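Local coordinates for protein JSC1_58120g3 ([Leptolyngbya] sp. JSC-1, PDB 6XHH) that binds a linear tetrapyrrole (bilin) chromophore in its GAF domain and, as a cyanobacteriochrome, probably senses far-red light, at residues S128-A133 with L144-N149; P86-D91 with R153-A158; D46-F51 with Y72-Q77. All coordinates share one frame; numbering follows the deposited sequence.

Contact 1 of 3, residues S128-A133 with L144-N149. With M1V (mesobiliverdin IX(alpha)), chain C.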
# COMPACT_ATOMS: atom_id res chain seq x y z
N SER A 128 -2.08 -9.05 -7.41
CA SER A 128 -1.81 -9.36 -6.02
C SER A 128 -1.54 -8.03 -5.32
O SER A 128 -0.88 -7.17 -5.90
CB SER A 128 -0.59 -10.29 -5.92
OG SER A 128 -0.13 -10.46 -4.59
N CYS A 129 -2.07 -7.84 -4.11
CA CYS A 129 -1.86 -6.54 -3.48
C CYS A 129 -1.80 -6.66 -1.97
O CYS A 129 -2.60 -7.39 -1.37
CB CYS A 129 -2.95 -5.51 -3.84
SG CYS A 129 -4.67 -6.04 -3.47
N ALA A 130 -0.86 -5.93 -1.37
CA ALA A 130 -0.81 -5.72 0.08
C ALA A 130 -0.87 -4.22 0.30
O ALA A 130 -0.02 -3.49 -0.23
CB ALA A 130 0.46 -6.33 0.70
N VAL A 131 -1.89 -3.75 1.00
CA VAL A 131 -2.25 -2.33 1.05
C VAL A 131 -2.38 -1.90 2.51
O VAL A 131 -3.07 -2.56 3.30
CB VAL A 131 -3.55 -2.03 0.28
CG1 VAL A 131 -3.77 -0.51 0.14
CG2 VAL A 131 -3.54 -2.70 -1.11
N VAL A 132 -1.69 -0.82 2.89
CA VAL A 132 -1.72 -0.36 4.27
C VAL A 132 -1.92 1.15 4.33
O VAL A 132 -1.61 1.88 3.38
CB VAL A 132 -0.44 -0.72 5.05
CG1 VAL A 132 -0.18 -2.22 5.01
CG2 VAL A 132 0.75 0.08 4.51
N ALA A 133 -2.43 1.60 5.47
CA ALA A 133 -2.77 3.00 5.66
C ALA A 133 -1.52 3.84 5.91
O ALA A 133 -0.60 3.43 6.62
CB ALA A 133 -3.74 3.14 6.83
N LEU A 144 -0.23 3.05 1.11
CA LEU A 144 0.99 2.47 0.55
C LEU A 144 0.65 1.06 0.09
O LEU A 144 0.17 0.24 0.89
CB LEU A 144 2.11 2.45 1.59
CG LEU A 144 3.40 1.68 1.28
CD1 LEU A 144 4.19 2.33 0.15
CD2 LEU A 144 4.28 1.58 2.52
N SER A 145 0.85 0.80 -1.20
CA SER A 145 0.46 -0.46 -1.84
C SER A 145 1.68 -1.15 -2.41
O SER A 145 2.48 -0.52 -3.12
CB SER A 145 -0.59 -0.23 -2.95
OG SER A 145 -1.74 0.42 -2.42
N ALA A 146 1.80 -2.43 -2.13
CA ALA A 146 2.74 -3.33 -2.77
C ALA A 146 1.98 -4.24 -3.73
O ALA A 146 1.03 -4.92 -3.32
CB ALA A 146 3.47 -4.18 -1.72
N PHE A 147 2.39 -4.25 -5.00
CA PHE A 147 1.65 -4.94 -6.05
C PHE A 147 2.54 -5.97 -6.75
O PHE A 147 3.72 -5.71 -7.01
CB PHE A 147 1.13 -3.96 -7.12
CG PHE A 147 0.08 -2.98 -6.65
CD1 PHE A 147 -1.02 -3.38 -5.91
CD2 PHE A 147 0.19 -1.64 -7.01
CE1 PHE A 147 -2.00 -2.45 -5.54
CE2 PHE A 147 -0.78 -0.71 -6.63
CZ PHE A 147 -1.88 -1.13 -5.90
N GLN A 148 1.96 -7.11 -7.12
CA GLN A 148 2.54 -7.94 -8.16
C GLN A 148 1.58 -7.94 -9.34
O GLN A 148 0.36 -8.03 -9.17
CB GLN A 148 2.83 -9.36 -7.66
CG GLN A 148 3.75 -10.19 -8.57
CD GLN A 148 5.20 -9.76 -8.52
OE1 GLN A 148 5.52 -8.60 -8.31
NE2 GLN A 148 6.10 -10.72 -8.73
N ASN A 149 2.13 -7.80 -10.54
CA ASN A 149 1.33 -7.57 -11.74
C ASN A 149 1.26 -8.78 -12.65
O ASN A 149 0.25 -8.95 -13.34
CB ASN A 149 1.91 -6.39 -12.54
CG ASN A 149 1.88 -5.09 -11.76
OD1 ASN A 149 1.13 -4.94 -10.80
ND2 ASN A 149 2.70 -4.13 -12.19
OA M1V C . -13.25 0.84 -8.00
C1A M1V C . -14.20 0.20 -7.56
NA M1V C . -14.19 -0.41 -6.37
C2A M1V C . -15.43 0.01 -8.20
CMA M1V C . -15.82 0.54 -9.57
C3A M1V C . -16.24 -0.77 -7.37
CAA M1V C . -17.62 -1.23 -7.63
CBA M1V C . -18.62 -0.69 -6.60
C4A M1V C . -15.42 -1.04 -6.16
CHA M1V C . -15.86 -1.76 -5.09
C1B M1V C . -15.18 -2.11 -3.83
C2B M1V C . -15.81 -2.94 -2.86
CMB M1V C . -17.17 -3.56 -2.98
C3B M1V C . -14.94 -3.07 -1.82
CAB M1V C . -15.17 -3.87 -0.55
CBB M1V C . -14.32 -5.15 -0.57
CGB M1V C . -14.83 -6.11 -1.63
O2B M1V C . -15.94 -6.66 -1.48
O1B M1V C . -14.16 -6.37 -2.65
NB M1V C . -13.97 -1.75 -3.37
C4B M1V C . -13.78 -2.30 -2.16
CHB M1V C . -12.68 -2.21 -1.29
C1C M1V C . -11.39 -1.71 -1.47
C2C M1V C . -10.34 -1.99 -0.58
CAC M1V C . -10.49 -2.79 0.70
CBC M1V C . -11.05 -1.74 1.71
CGC M1V C . -11.72 -2.32 2.95
O2C M1V C . -11.77 -3.56 3.13
O1C M1V C . -12.24 -1.57 3.81
C3C M1V C . -9.21 -1.34 -1.05
CMC M1V C . -7.86 -1.38 -0.40
NC M1V C . -10.89 -0.92 -2.48
C4C M1V C . -9.56 -0.69 -2.25
CHC M1V C . -8.83 0.14 -3.15
C1D M1V C . -7.48 0.38 -3.25
C2D M1V C . -6.88 1.64 -3.53
CMD M1V C . -7.62 2.94 -3.70
ND M1V C . -6.47 -0.57 -3.18
C4D M1V C . -5.29 0.06 -3.36
OD M1V C . -4.20 -0.53 -3.34
C3D M1V C . -5.53 1.45 -3.58
CAD M1V C . -4.50 2.52 -3.80
CBD M1V C . -3.97 2.42 -5.21
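Ser145 and Val131 form a non-hydrogen-bonded pair of an antiparallel hairpin, side chains on one face of the sheet, and both reach the same oxygen of the bilin. Ser145 OG gives a hydrogen bond of 2.8 Å to the carbonyl oxygen OD of mesobiliverdin ring D. Its first torsion (chi1 -58°) sets OG anti to the carbonyl carbon and beside the backbone N, on the side where the bilin lies. Val131 borders that bond with both branches: its CG2 is 3.2 Å from OD, and its CG1 lies 3.4 Å from Ser145 OG. A short hydroxyl residue thus supplies the polar mate, while a beta-branched neighbour gives it an apolar wall. Phe147, on that face, adds its ring tip, with CZ 3.5 Å from OD. The ring turns an edge, not a face, to its strand partner: Cys129 CB lies near the ring plane, 3.5 Å from Phe147 CD1, and Ser128 O is also at the edge in that plane. On the other face, Val132 and Leu144 lie side by side and point the same way, Val132 CG2 being 4.0 Å from Leu144 CB. Next to them Ala130 and Ala146 present only methyl groups. Helix 157-178 covers this apolar face through Leu163, Met164, Val166 and Ala167. Two bonds join each of the pairs Ala130-Ala146 and Val132-Leu144, and Ala146 N to Ala130 O, at 2.8 Å and 174°, is nearly straight. This is the central-sheet hairpin of a GAF domain, one face packed on a helix and the other forming part of the bilin pocket.

Contact 2 of 3, residues P86-D91 with R153-A158. With M1V (mesobiliverdin IX(alpha)), chain C; EDO (1,2-ethanediol), chain E.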
# COMPACT_ATOMS: atom_id res chain seq x y z
N PRO A 86 -4.77 -3.62 7.59
CA PRO A 86 -4.27 -3.81 6.23
C PRO A 86 -5.28 -4.59 5.38
O PRO A 86 -6.22 -5.21 5.89
CB PRO A 86 -3.00 -4.63 6.43
CG PRO A 86 -3.31 -5.46 7.62
CD PRO A 86 -4.18 -4.59 8.52
N PHE A 87 -5.03 -4.56 4.07
CA PHE A 87 -5.76 -5.35 3.09
C PHE A 87 -4.75 -6.20 2.33
O PHE A 87 -3.88 -5.66 1.64
CB PHE A 87 -6.53 -4.43 2.14
CG PHE A 87 -7.50 -5.14 1.24
CD1 PHE A 87 -8.57 -5.83 1.77
CD2 PHE A 87 -7.34 -5.10 -0.13
CE1 PHE A 87 -9.46 -6.48 0.95
CE2 PHE A 87 -8.23 -5.75 -0.95
CZ PHE A 87 -9.30 -6.44 -0.42
N VAL A 88 -4.87 -7.52 2.45
CA VAL A 88 -3.82 -8.46 2.06
C VAL A 88 -4.42 -9.49 1.11
O VAL A 88 -5.27 -10.28 1.52
CB VAL A 88 -3.20 -9.16 3.27
CG1 VAL A 88 -2.06 -10.06 2.84
CG2 VAL A 88 -2.75 -8.13 4.33
N VAL A 89 -4.00 -9.47 -0.15
CA VAL A 89 -4.59 -10.32 -1.19
C VAL A 89 -3.48 -10.99 -2.00
O VAL A 89 -2.86 -10.36 -2.87
CB VAL A 89 -5.53 -9.52 -2.10
CG1 VAL A 89 -6.12 -10.44 -3.18
CG2 VAL A 89 -6.62 -8.85 -1.26
N ASP A 90 -3.23 -12.28 -1.74
CA ASP A 90 -2.24 -13.02 -2.53
C ASP A 90 -2.61 -13.03 -4.01
O ASP A 90 -1.75 -12.87 -4.87
CB ASP A 90 -2.12 -14.46 -2.04
CG ASP A 90 -1.47 -14.58 -0.69
OD1 ASP A 90 -1.22 -13.54 -0.05
OD2 ASP A 90 -1.17 -15.73 -0.29
N ASP A 91 -3.89 -13.25 -4.30
CA ASP A 91 -4.38 -13.53 -5.64
C ASP A 91 -5.73 -12.85 -5.75
O ASP A 91 -6.66 -13.25 -5.04
CB ASP A 91 -4.49 -15.05 -5.84
CG ASP A 91 -4.94 -15.46 -7.23
OD1 ASP A 91 -5.61 -14.67 -7.91
OD2 ASP A 91 -4.63 -16.60 -7.61
N ARG A 153 1.17 -13.50 -5.63
CA ARG A 153 2.33 -13.58 -4.76
C ARG A 153 1.82 -13.71 -3.35
O ARG A 153 0.86 -13.03 -2.97
CB ARG A 153 3.22 -12.35 -4.89
CG ARG A 153 4.48 -12.42 -4.04
CD ARG A 153 4.86 -11.03 -3.64
NE ARG A 153 6.23 -10.88 -3.14
CZ ARG A 153 6.57 -10.93 -1.86
NH1 ARG A 153 5.67 -11.20 -0.94
NH2 ARG A 153 7.83 -10.71 -1.51
N HIS A 154 2.44 -14.60 -2.58
CA HIS A 154 2.04 -14.81 -1.20
C HIS A 154 2.62 -13.71 -0.31
O HIS A 154 3.82 -13.45 -0.36
CB HIS A 154 2.51 -16.18 -0.72
CG HIS A 154 2.31 -16.39 0.74
ND1 HIS A 154 1.07 -16.35 1.34
CD2 HIS A 154 3.20 -16.69 1.72
CE1 HIS A 154 1.21 -16.59 2.63
NE2 HIS A 154 2.48 -16.79 2.89
N TRP A 155 1.76 -13.08 0.49
CA TRP A 155 2.19 -12.09 1.47
C TRP A 155 2.20 -12.73 2.86
O TRP A 155 1.19 -13.30 3.28
CB TRP A 155 1.26 -10.87 1.48
CG TRP A 155 1.03 -10.26 0.12
CD1 TRP A 155 -0.07 -10.44 -0.68
CD2 TRP A 155 1.93 -9.42 -0.62
NE1 TRP A 155 0.08 -9.75 -1.87
CE2 TRP A 155 1.30 -9.12 -1.86
CE3 TRP A 155 3.20 -8.89 -0.37
CZ2 TRP A 155 1.90 -8.30 -2.83
CZ3 TRP A 155 3.79 -8.07 -1.34
CH2 TRP A 155 3.13 -7.79 -2.56
N ASP A 156 3.33 -12.64 3.57
CA ASP A 156 3.31 -13.13 4.94
C ASP A 156 3.15 -11.96 5.91
O ASP A 156 3.29 -10.79 5.55
CB ASP A 156 4.55 -13.99 5.27
CG ASP A 156 5.86 -13.24 5.18
OD1 ASP A 156 5.95 -12.07 5.62
OD2 ASP A 156 6.85 -13.87 4.73
N GLU A 157 2.84 -12.29 7.17
CA GLU A 157 2.44 -11.20 8.06
C GLU A 157 3.63 -10.32 8.44
O GLU A 157 3.45 -9.14 8.72
CB GLU A 157 1.71 -11.74 9.29
CG GLU A 157 2.46 -12.69 10.17
CD GLU A 157 1.58 -13.16 11.33
OE1 GLU A 157 0.53 -13.80 11.07
OE2 GLU A 157 1.93 -12.86 12.49
N ALA A 158 4.85 -10.87 8.43
CA ALA A 158 6.03 -10.03 8.66
C ALA A 158 6.19 -8.98 7.56
O ALA A 158 6.60 -7.84 7.84
CB ALA A 158 7.28 -10.90 8.76
OA M1V C . -13.25 0.84 -8.00
C1A M1V C . -14.20 0.20 -7.56
NA M1V C . -14.19 -0.41 -6.37
C2A M1V C . -15.43 0.01 -8.20
CMA M1V C . -15.82 0.54 -9.57
C3A M1V C . -16.24 -0.77 -7.37
CAA M1V C . -17.62 -1.23 -7.63
CBA M1V C . -18.62 -0.69 -6.60
C4A M1V C . -15.42 -1.04 -6.16
CHA M1V C . -15.86 -1.76 -5.09
C1B M1V C . -15.18 -2.11 -3.83
C2B M1V C . -15.81 -2.94 -2.86
CMB M1V C . -17.17 -3.56 -2.98
C3B M1V C . -14.94 -3.07 -1.82
CAB M1V C . -15.17 -3.87 -0.55
CBB M1V C . -14.32 -5.15 -0.57
CGB M1V C . -14.83 -6.11 -1.63
O2B M1V C . -15.94 -6.66 -1.48
O1B M1V C . -14.16 -6.37 -2.65
NB M1V C . -13.97 -1.75 -3.37
C4B M1V C . -13.78 -2.30 -2.16
CHB M1V C . -12.68 -2.21 -1.29
C1C M1V C . -11.39 -1.71 -1.47
C2C M1V C . -10.34 -1.99 -0.58
CAC M1V C . -10.49 -2.79 0.70
CBC M1V C . -11.05 -1.74 1.71
CGC M1V C . -11.72 -2.32 2.95
O2C M1V C . -11.77 -3.56 3.13
O1C M1V C . -12.24 -1.57 3.81
C3C M1V C . -9.21 -1.34 -1.05
CMC M1V C . -7.86 -1.38 -0.40
NC M1V C . -10.89 -0.92 -2.48
C4C M1V C . -9.56 -0.69 -2.25
CHC M1V C . -8.83 0.14 -3.15
C1D M1V C . -7.48 0.38 -3.25
C2D M1V C . -6.88 1.64 -3.53
CMD M1V C . -7.62 2.94 -3.70
ND M1V C . -6.47 -0.57 -3.18
C4D M1V C . -5.29 0.06 -3.36
OD M1V C . -4.20 -0.53 -3.34
C3D M1V C . -5.53 1.45 -3.58
CAD M1V C . -4.50 2.52 -3.80
CBD M1V C . -3.97 2.42 -5.21
C1 EDO E . 8.36 -12.80 -5.18
O1 EDO E . 8.60 -11.39 -5.09
C2 EDO E . 8.71 -13.31 -6.58
O2 EDO E . 9.97 -12.75 -6.97
O HOH W 1 -1.43 -13.97 2.72
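A His-carboxylate hydrogen bond, Asp90 to His154, marks the junction where the chain turns a corner after edge strand 87-89 and meets the loop leading into helix 157-178. His154 ND1 donates to Asp90 OD2 over 2.8 Å, reaching it on the syn side. The oxygen lies in the imidazole plane, yet carboxylate and ring stand nearly perpendicular, 84° apart. The other oxygen, OD1, accepts a straight bond (170°) from Trp155 N at 3.1 Å, met from above the carboxylate plane. A water also donates to OD1 and links it to Trp155 O. With CG anti to its carbonyl carbon (chi1 -71°), Asp90 CG rests 3.6 Å from His154 CA, within reach of both donors. An alanine in place of Asp90 would probably leave His154 ND1 and the backbone N of Trp155 without these acceptors and free the imidazole to turn. Arg153 N also bonds the backbone oxygen of Asp90, Arg153 N to Asp90 O being 3.1 Å. The Trp155 side chain combines bulk with an indole N-H: its CB packs on Val88 CG1 at 3.7 Å, and its NE1 makes a bent bond of 3.2 Å to Val89 O, which also accepts from Ser128 OG. Arg153 extends to Glu159, in a salt bridge, and to Phe33 O. Such a junction, with Asp156 as N-cap, ties the edge of the GAF sheet to the start of its last helix.

Contact 3 of 3, residues D46-F51 with Y72-Q77. With M1V (mesobiliverdin IX(alpha)), chain C.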
# COMPACT_ATOMS: atom_id res chain seq x y z
N ASP A 46 -12.89 13.17 -0.26
CA ASP A 46 -13.99 12.21 -0.30
C ASP A 46 -13.51 10.76 -0.31
O ASP A 46 -14.33 9.85 -0.51
CB ASP A 46 -14.90 12.47 -1.50
CG ASP A 46 -14.15 12.47 -2.84
OD1 ASP A 46 -12.93 12.22 -2.85
OD2 ASP A 46 -14.80 12.72 -3.89
N TYR A 47 -12.22 10.53 -0.08
CA TYR A 47 -11.59 9.22 -0.04
C TYR A 47 -11.62 8.52 -1.40
O TYR A 47 -11.35 7.32 -1.47
CB TYR A 47 -12.20 8.33 1.05
CG TYR A 47 -11.88 8.92 2.42
CD1 TYR A 47 -10.66 8.68 3.04
CD2 TYR A 47 -12.78 9.77 3.06
CE1 TYR A 47 -10.35 9.24 4.28
CE2 TYR A 47 -12.49 10.32 4.30
CZ TYR A 47 -11.28 10.06 4.90
OH TYR A 47 -10.99 10.63 6.13
N PHE A 48 -11.94 9.24 -2.47
CA PHE A 48 -11.29 8.96 -3.74
C PHE A 48 -9.82 9.35 -3.61
O PHE A 48 -9.37 9.79 -2.55
CB PHE A 48 -11.97 9.73 -4.88
CG PHE A 48 -13.38 9.29 -5.16
CD1 PHE A 48 -13.85 8.04 -4.75
CD2 PHE A 48 -14.24 10.13 -5.86
CE1 PHE A 48 -15.15 7.64 -5.05
CE2 PHE A 48 -15.54 9.74 -6.15
CZ PHE A 48 -16.00 8.50 -5.75
N GLY A 49 -9.03 9.18 -4.66
CA GLY A 49 -7.61 9.45 -4.48
C GLY A 49 -6.83 9.30 -5.77
O GLY A 49 -7.36 8.88 -6.80
N ASP A 50 -5.55 9.65 -5.68
CA ASP A 50 -4.67 9.74 -6.83
C ASP A 50 -3.31 9.14 -6.52
O ASP A 50 -2.82 9.21 -5.39
CB ASP A 50 -4.50 11.21 -7.26
CG ASP A 50 -5.83 11.89 -7.50
OD1 ASP A 50 -6.33 11.78 -8.64
OD2 ASP A 50 -6.38 12.49 -6.56
N PHE A 51 -2.71 8.51 -7.54
CA PHE A 51 -1.36 7.98 -7.41
C PHE A 51 -0.33 9.12 -7.44
O PHE A 51 -0.24 9.85 -8.44
CB PHE A 51 -1.07 6.99 -8.54
CG PHE A 51 -1.89 5.74 -8.47
CD1 PHE A 51 -1.47 4.66 -7.70
CD2 PHE A 51 -3.08 5.63 -9.18
CE1 PHE A 51 -2.22 3.50 -7.65
CE2 PHE A 51 -3.84 4.48 -9.12
CZ PHE A 51 -3.41 3.41 -8.37
N TYR A 72 -16.60 2.19 -2.71
CA TYR A 72 -16.67 1.63 -1.37
C TYR A 72 -15.88 2.47 -0.38
O TYR A 72 -16.36 2.77 0.72
CB TYR A 72 -16.15 0.19 -1.38
CG TYR A 72 -16.24 -0.50 -0.05
CD1 TYR A 72 -15.18 -0.46 0.85
CD2 TYR A 72 -17.38 -1.19 0.32
CE1 TYR A 72 -15.27 -1.09 2.08
CE2 TYR A 72 -17.48 -1.82 1.55
CZ TYR A 72 -16.41 -1.77 2.43
OH TYR A 72 -16.47 -2.38 3.66
N LEU A 73 -14.65 2.83 -0.74
CA LEU A 73 -13.85 3.69 0.13
C LEU A 73 -14.52 5.04 0.35
O LEU A 73 -14.39 5.63 1.43
CB LEU A 73 -12.44 3.86 -0.45
CG LEU A 73 -11.54 2.61 -0.49
CD1 LEU A 73 -10.13 2.95 -0.90
CD2 LEU A 73 -11.52 1.89 0.85
N ASN A 74 -15.24 5.55 -0.65
CA ASN A 74 -15.96 6.81 -0.49
C ASN A 74 -17.12 6.64 0.48
O ASN A 74 -17.27 7.42 1.43
CB ASN A 74 -16.44 7.30 -1.85
CG ASN A 74 -17.40 8.49 -1.76
OD1 ASN A 74 -18.55 8.40 -2.19
ND2 ASN A 74 -16.92 9.60 -1.24
N GLU A 75 -17.94 5.61 0.28
CA GLU A 75 -19.13 5.45 1.10
C GLU A 75 -18.78 5.13 2.54
O GLU A 75 -19.52 5.50 3.45
CB GLU A 75 -20.05 4.37 0.52
CG GLU A 75 -21.45 4.38 1.14
CD GLU A 75 -22.33 5.50 0.61
OE1 GLU A 75 -21.84 6.37 -0.14
OE2 GLU A 75 -23.54 5.53 0.96
N HIS A 76 -17.65 4.46 2.77
CA HIS A 76 -17.23 4.10 4.12
C HIS A 76 -16.10 4.99 4.63
O HIS A 76 -15.43 4.63 5.60
CB HIS A 76 -16.84 2.62 4.18
CG HIS A 76 -17.95 1.70 3.78
ND1 HIS A 76 -18.89 1.23 4.67
CD2 HIS A 76 -18.31 1.20 2.57
CE1 HIS A 76 -19.75 0.46 4.04
NE2 HIS A 76 -19.43 0.43 2.76
N GLN A 77 -15.87 6.14 3.98
CA GLN A 77 -14.92 7.17 4.42
C GLN A 77 -13.56 6.56 4.78
O GLN A 77 -12.98 6.84 5.83
CB GLN A 77 -15.50 7.97 5.59
CG GLN A 77 -16.78 8.74 5.23
CD GLN A 77 -16.51 9.97 4.39
OE1 GLN A 77 -16.31 11.07 4.91
NE2 GLN A 77 -16.52 9.81 3.07
OA M1V C . -13.25 0.84 -8.00
C1A M1V C . -14.20 0.20 -7.56
NA M1V C . -14.19 -0.41 -6.37
C2A M1V C . -15.43 0.01 -8.20
CMA M1V C . -15.82 0.54 -9.57
C3A M1V C . -16.24 -0.77 -7.37
CAA M1V C . -17.62 -1.23 -7.63
CBA M1V C . -18.62 -0.69 -6.60
C4A M1V C . -15.42 -1.04 -6.16
CHA M1V C . -15.86 -1.76 -5.09
C1B M1V C . -15.18 -2.11 -3.83
C2B M1V C . -15.81 -2.94 -2.86
CMB M1V C . -17.17 -3.56 -2.98
C3B M1V C . -14.94 -3.07 -1.82
CAB M1V C . -15.17 -3.87 -0.55
CBB M1V C . -14.32 -5.15 -0.57
CGB M1V C . -14.83 -6.11 -1.63
O2B M1V C . -15.94 -6.66 -1.48
O1B M1V C . -14.16 -6.37 -2.65
NB M1V C . -13.97 -1.75 -3.37
C4B M1V C . -13.78 -2.30 -2.16
CHB M1V C . -12.68 -2.21 -1.29
C1C M1V C . -11.39 -1.71 -1.47
C2C M1V C . -10.34 -1.99 -0.58
CAC M1V C . -10.49 -2.79 0.70
CBC M1V C . -11.05 -1.74 1.71
CGC M1V C . -11.72 -2.32 2.95
O2C M1V C . -11.77 -3.56 3.13
O1C M1V C . -12.24 -1.57 3.81
C3C M1V C . -9.21 -1.34 -1.05
CMC M1V C . -7.86 -1.38 -0.40
NC M1V C . -10.89 -0.92 -2.48
C4C M1V C . -9.56 -0.69 -2.25
CHC M1V C . -8.83 0.14 -3.15
C1D M1V C . -7.48 0.38 -3.25
C2D M1V C . -6.88 1.64 -3.53
CMD M1V C . -7.62 2.94 -3.70
ND M1V C . -6.47 -0.57 -3.18
C4D M1V C . -5.29 0.06 -3.36
OD M1V C . -4.20 -0.53 -3.34
C3D M1V C . -5.53 1.45 -3.58
CAD M1V C . -4.50 2.52 -3.80
CBD M1V C . -3.97 2.42 -5.21
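Asp46 and Tyr47 meet Asn74 and Gln77 in a surface contact between a loop and a helix end: the turn before strand 49-56 lies against the last residues of helix 71-75, beside the bilin pocket. The polar link is a single side-chain bond. Asn74 ND2 donates to Asp46 O over 2.7 Å, almost straight (171°), on a lone pair of the carbonyl and in the plane of its own amide. Asn74 CG stands anti to the backbone N (chi1 170°), 3.6 Å from Asp46 O. An amide suits this place because it offers an N-H to a backbone oxygen without bringing a charge. Asn74 CB touches Phe48 CE1 at 3.5 Å, ring and amide planes being 41° apart. The loop is shaped by an Asx turn, in which Asp46 OD1 accepts from Phe48 N at 3.2 Å. Tyr47 then lays one ring face over the chain leaving the helix, Gln77 O standing 3.7 Å above the plane over the ring centre. Gln77, with positive phi, is the C-prime residue of a Schellman motif; Asn74 O accepts from both Gln77 N and Gln77 NE2, which helps hold the glutamine side chain. On the inner side, the Tyr72 ring is sandwiched between His76 and the bilin, whose CAB lies 3.4 Å above the ring plane over its centre. Leu73 CD1 approaches M1V CMD at 3.8 Å, and Phe51 CE1 comes to 3.2 Å from M1V CBD. Asp70 ties helix to ligand, since its OD1 accepts from Leu73 N and its OD2 is hydrogen-bonded to the bilin. This is a Schellman-terminated short helix, held by a neighbouring turn, forming one wall of the chromophore pocket of a bilin-binding GAF domain.

From the N terminus, contact 3 comes first: it closes a short loop by bringing 72-77 back to 46-51, and it is complete before the others begin. Contact 2 then opens at 86-91 and closes only at 153-158. Within that long excursion lies the whole of contact 1, the hairpin pairing of 128-133 with 144-149. Contacts 1 and 2 touch, because strands 87-89 and 128-136 are neighbours in the sheet, where Cys129 O probably bonds Val89 N. Contact 3 lies apart, its centre about 16 Å from that of contact 1, but reaches the same sheet through strand 49-56. Each has at least one residue against the bilin (Phe87 in contact 2), so each supplies part of the pocket.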